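Local coordinates for GDSL-like protein (Roseburia intestinalis L1-82, PDB 6HFZ) that removes acetyl groups from acetylated mannans as a two-domain carbohydrate esterase, at residues A[247-256]-A[270-281]. Sequence-based numbering, arbitrary orientation.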
loop_
_atom_site.group_PDB
_atom_site.type_symbol
_atom_site.label_atom_id
_atom_site.label_comp_id
_atom_site.label_asym_id
_atom_site.label_seq_id
_atom_site.Cartn_x
_atom_site.Cartn_y
_atom_site.Cartn_z
ATOM N N ASN A 247 5.300 -20.990 -15.456
ATOM C CA ASN A 247 4.081 -21.609 -16.021
ATOM C C ASN A 247 3.383 -20.711 -17.058
ATOM O O ASN A 247 2.309 -21.044 -17.556
ATOM C CB ASN A 247 3.088 -21.980 -14.921
ATOM C CG ASN A 247 3.568 -23.178 -14.136
ATOM O OD1 ASN A 247 3.741 -24.256 -14.702
ATOM N ND2 ASN A 247 3.833 -22.977 -12.855
ATOM N N VAL A 248 4.003 -19.590 -17.402
ATOM C CA VAL A 248 3.400 -18.620 -18.281
ATOM C C VAL A 248 3.720 -18.949 -19.743
ATOM O O VAL A 248 4.845 -19.308 -20.068
ATOM C CB VAL A 248 3.890 -17.215 -17.908
ATOM C CG1 VAL A 248 3.476 -16.200 -18.949
ATOM C CG2 VAL A 248 3.384 -16.849 -16.513
ATOM N N VAL A 249 2.720 -18.812 -20.620
ATOM C CA VAL A 249 2.930 -18.996 -22.068
ATOM C C VAL A 249 2.519 -17.716 -22.823
ATOM O O VAL A 249 1.382 -17.278 -22.785
ATOM C CB VAL A 249 2.158 -20.223 -22.579
ATOM C CG1 VAL A 249 2.412 -20.439 -24.066
ATOM C CG2 VAL A 249 2.496 -21.468 -21.770
ATOM N N CYS A 250 3.456 -17.091 -23.533
ATOM C CA CYS A 250 3.115 -15.906 -24.303
ATOM C C CYS A 250 2.721 -16.257 -25.742
ATOM O O CYS A 250 3.370 -17.095 -26.339
ATOM C CB CYS A 250 4.284 -14.936 -24.314
ATOM S SG CYS A 250 4.680 -14.345 -22.645
ATOM N N HIS A 251 1.745 -15.521 -26.294
ATOM C CA HIS A 251 1.312 -15.583 -27.688
ATOM C C HIS A 251 1.071 -14.160 -28.182
ATOM O O HIS A 251 -0.054 -13.776 -28.507
ATOM C CB HIS A 251 0.042 -16.430 -27.854
ATOM C CG HIS A 251 0.151 -17.821 -27.319
ATOM N ND1 HIS A 251 0.907 -18.802 -27.948
ATOM C CD2 HIS A 251 -0.415 -18.403 -26.238
ATOM C CE1 HIS A 251 0.790 -19.931 -27.290
ATOM N NE2 HIS A 251 -0.008 -19.709 -26.225
ATOM N N GLY A 252 2.139 -13.354 -28.204
ATOM C CA GLY A 252 2.064 -11.968 -28.629
ATOM C C GLY A 252 2.547 -11.003 -27.558
ATOM O O GLY A 252 3.268 -10.056 -27.852
ATOM N N PHE A 253 2.139 -11.232 -26.309
ATOM C CA PHE A 253 2.738 -10.488 -25.150
ATOM C C PHE A 253 4.227 -10.845 -25.071
ATOM O O PHE A 253 4.618 -11.939 -25.410
ATOM C CB PHE A 253 2.005 -10.828 -23.845
ATOM C CG PHE A 253 0.853 -9.924 -23.524
ATOM C CD1 PHE A 253 -0.412 -10.161 -24.038
ATOM C CD2 PHE A 253 1.033 -8.840 -22.686
ATOM C CE1 PHE A 253 -1.467 -9.316 -23.737
ATOM C CE2 PHE A 253 -0.032 -8.013 -22.354
ATOM C CZ PHE A 253 -1.285 -8.259 -22.871
ATOM N N VAL A 254 5.056 -9.878 -24.693
ATOM C CA VAL A 254 6.504 -10.088 -24.601
ATOM C C VAL A 254 6.982 -9.615 -23.218
ATOM O O VAL A 254 6.625 -8.517 -22.763
ATOM C CB VAL A 254 7.230 -9.357 -25.749
ATOM C CG1 VAL A 254 6.716 -7.947 -25.966
ATOM C CG2 VAL A 254 8.730 -9.317 -25.549
ATOM N N ALA A 255 7.823 -10.420 -22.577
ATOM C CA ALA A 255 8.360 -10.057 -21.280
ATOM C C ALA A 255 9.193 -8.771 -21.373
ATOM O O ALA A 255 9.974 -8.601 -22.336
ATOM C CB ALA A 255 9.196 -11.187 -20.769
ATOM N N ASP A 256 9.071 -7.905 -20.353
ATOM C CA ASP A 256 9.881 -6.713 -20.188
ATOM C C ASP A 256 11.013 -7.114 -19.234
ATOM O O ASP A 256 10.768 -7.338 -18.077
ATOM C CB ASP A 256 9.050 -5.533 -19.666
ATOM C CG ASP A 256 9.864 -4.356 -19.150
ATOM O OD1 ASP A 256 11.066 -4.219 -19.564
ATOM O OD2 ASP A 256 9.316 -3.568 -18.369
ATOM N N GLY A 270 6.884 -7.226 -15.926
ATOM C CA GLY A 270 5.702 -7.737 -16.554
ATOM C C GLY A 270 5.902 -7.960 -18.039
ATOM O O GLY A 270 6.952 -8.409 -18.491
ATOM N N TRP A 271 4.851 -7.680 -18.810
ATOM C CA TRP A 271 4.811 -8.032 -20.202
ATOM C C TRP A 271 4.111 -6.901 -20.949
ATOM O O TRP A 271 3.194 -6.261 -20.418
ATOM C CB TRP A 271 4.046 -9.339 -20.451
ATOM C CG TRP A 271 4.436 -10.566 -19.715
ATOM C CD1 TRP A 271 5.280 -11.553 -20.137
ATOM C CD2 TRP A 271 3.957 -10.956 -18.418
ATOM N NE1 TRP A 271 5.325 -12.548 -19.214
ATOM C CE2 TRP A 271 4.545 -12.204 -18.133
ATOM C CE3 TRP A 271 3.087 -10.374 -17.480
ATOM C CZ2 TRP A 271 4.287 -12.896 -16.959
ATOM C CZ3 TRP A 271 2.845 -11.059 -16.315
ATOM C CH2 TRP A 271 3.418 -12.308 -16.064
ATOM N N THR A 272 4.478 -6.693 -22.220
ATOM C CA THR A 272 3.860 -5.664 -23.031
ATOM C C THR A 272 3.254 -6.280 -24.293
ATOM O O THR A 272 3.705 -7.329 -24.683
ATOM C CB THR A 272 4.831 -4.562 -23.449
ATOM O OG1 THR A 272 5.913 -5.164 -24.150
ATOM C CG2 THR A 272 5.339 -3.804 -22.240
ATOM N N ALA A 273 2.289 -5.559 -24.886
ATOM C CA ALA A 273 1.640 -5.947 -26.175
ATOM C C ALA A 273 1.122 -4.710 -26.924
ATOM O O ALA A 273 0.561 -3.806 -26.316
ATOM C CB ALA A 273 0.520 -6.926 -25.891
ATOM N N SER A 274 1.215 -4.727 -28.271
ATOM C CA SER A 274 0.791 -3.605 -29.095
ATOM C C SER A 274 -0.304 -3.967 -30.118
ATOM O O SER A 274 -0.866 -3.044 -30.718
ATOM C CB SER A 274 1.976 -3.016 -29.859
ATOM O OG SER A 274 2.993 -2.579 -28.957
ATOM N N LYS A 275 -0.517 -5.258 -30.378
ATOM C CA LYS A 275 -1.391 -5.690 -31.497
ATOM C C LYS A 275 -2.629 -6.458 -31.036
ATOM O O LYS A 275 -2.558 -7.327 -30.183
ATOM C CB LYS A 275 -0.597 -6.556 -32.455
ATOM C CG LYS A 275 0.496 -5.771 -33.150
ATOM C CD LYS A 275 1.226 -6.602 -34.135
ATOM C CE LYS A 275 2.394 -5.848 -34.753
ATOM N NZ LYS A 275 3.178 -6.754 -35.621
ATOM N N LYS A 276 -3.753 -6.149 -31.690
ATOM C CA LYS A 276 -5.007 -6.886 -31.456
ATOM C C LYS A 276 -4.740 -8.386 -31.535
ATOM O O LYS A 276 -4.030 -8.870 -32.416
ATOM C CB LYS A 276 -6.099 -6.447 -32.442
ATOM C CG LYS A 276 -7.473 -7.047 -32.129
ATOM C CD LYS A 276 -8.620 -6.386 -32.855
ATOM C CE LYS A 276 -9.916 -7.144 -32.668
ATOM N NZ LYS A 276 -11.047 -6.424 -33.290
ATOM N N GLY A 277 -5.247 -9.141 -30.544
ATOM C CA GLY A 277 -5.094 -10.569 -30.509
ATOM C C GLY A 277 -3.870 -11.079 -29.770
ATOM O O GLY A 277 -3.720 -12.257 -29.540
ATOM N N ASP A 278 -2.930 -10.191 -29.413
ATOM C CA ASP A 278 -1.809 -10.595 -28.572
ATOM C C ASP A 278 -2.365 -11.131 -27.243
ATOM O O ASP A 278 -3.208 -10.500 -26.652
ATOM C CB ASP A 278 -0.897 -9.396 -28.283
ATOM C CG ASP A 278 -0.030 -8.946 -29.457
ATOM O OD1 ASP A 278 0.034 -9.707 -30.466
ATOM O OD2 ASP A 278 0.616 -7.857 -29.349
ATOM N N SER A 279 -1.838 -12.247 -26.752
ATOM C CA SER A 279 -2.372 -12.885 -25.545
ATOM C C SER A 279 -1.241 -13.517 -24.733
ATOM O O SER A 279 -0.065 -13.650 -25.183
ATOM C CB SER A 279 -3.433 -13.894 -25.858
ATOM O OG SER A 279 -2.977 -14.808 -26.821
ATOM N N ILE A 280 -1.615 -13.934 -23.525
ATOM C CA ILE A 280 -0.752 -14.586 -22.571
ATOM C C ILE A 280 -1.634 -15.461 -21.675
ATOM O O ILE A 280 -2.772 -15.088 -21.420
ATOM C CB ILE A 280 0.030 -13.524 -21.773
ATOM C CG1 ILE A 280 0.995 -14.164 -20.767
ATOM C CG2 ILE A 280 -0.943 -12.555 -21.104
ATOM C CD1 ILE A 280 1.838 -13.122 -19.997
ATOM N N THR A 281 -1.124 -16.618 -21.283
ATOM C CA THR A 281 -1.827 -17.551 -20.388
ATOM C C THR A 281 -0.919 -17.836 -19.185
ATOM O O THR A 281 0.339 -17.945 -19.298
ATOM C CB THR A 281 -2.253 -18.840 -21.107
ATOM O OG1 THR A 281 -1.060 -19.475 -21.562
ATOM C CG2 THR A 281 -3.177 -18.583 -22.273
HETATM O O HOH W 1 -2.645 -14.475 -29.871
HETATM O O HOH W 2 8.062 -5.558 -23.045
#
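The ring of Phe-253 is pressed between two methyls of 270-281. Ala-273 CB sits squarely over one face, 3.5 Å from the ring centroid and only 2° off its normal, while Ile-280 CG2 covers the opposite face nearer the rim, 3.8 Å from Phe-253 CD1. At the ring's edge lie Trp-271 CB and the carbonyl O of Asp-278, and Leu-350 and Leu-363 add to the packing. With an alanine in place of Phe-253, Ala-273 and Ile-280 would probably be left facing a gap, and the two sheets would lose the group that fills the space between them. Beside the Phe-253 ring, Ile-280 CG1 stands anti to the backbone N (chi1 -178°), which carries CD1 onto a face of the Trp-271 indole and within 3.6 Å of Val-248 CG1. Cys-250 SG meets that indole obliquely, 3.8 Å from Trp-271 CD1. The segments lie at one margin of what looks like a beta-sandwich, the second domain of this two-domain esterase: 247-256 pairs antiparallel with strand 279-281 in one sheet, then crosses at Gly-252 and pairs antiparallel with 271-273 in the other. Val-249 and Thr-281 exchange two backbone hydrogen bonds, as do His-251 with Ser-279 and Val-254 with Thr-272; Asp-256 N reaches Gly-270 O almost straight (175° at the hydrogen). At the crossing, Phe-253 N makes a weak bond to Ser-279 O, and Asp-278 OD1 comes within 3.6 Å of Gly-252 CA. The outward side is looser. Val-249 and His-251 are exposed there, touching Thr-281 OG1 and Ser-279 OG mainly through their CB atoms, and a water donates to His-251 O and accepts from Ser-279 OG. Further along, Asp-278 OD2 receives Lys-275 N at 3.0 Å from above the carboxylate plane, spanning the type II turn from Lys-275 to Asp-278 that leads into strand 279-281.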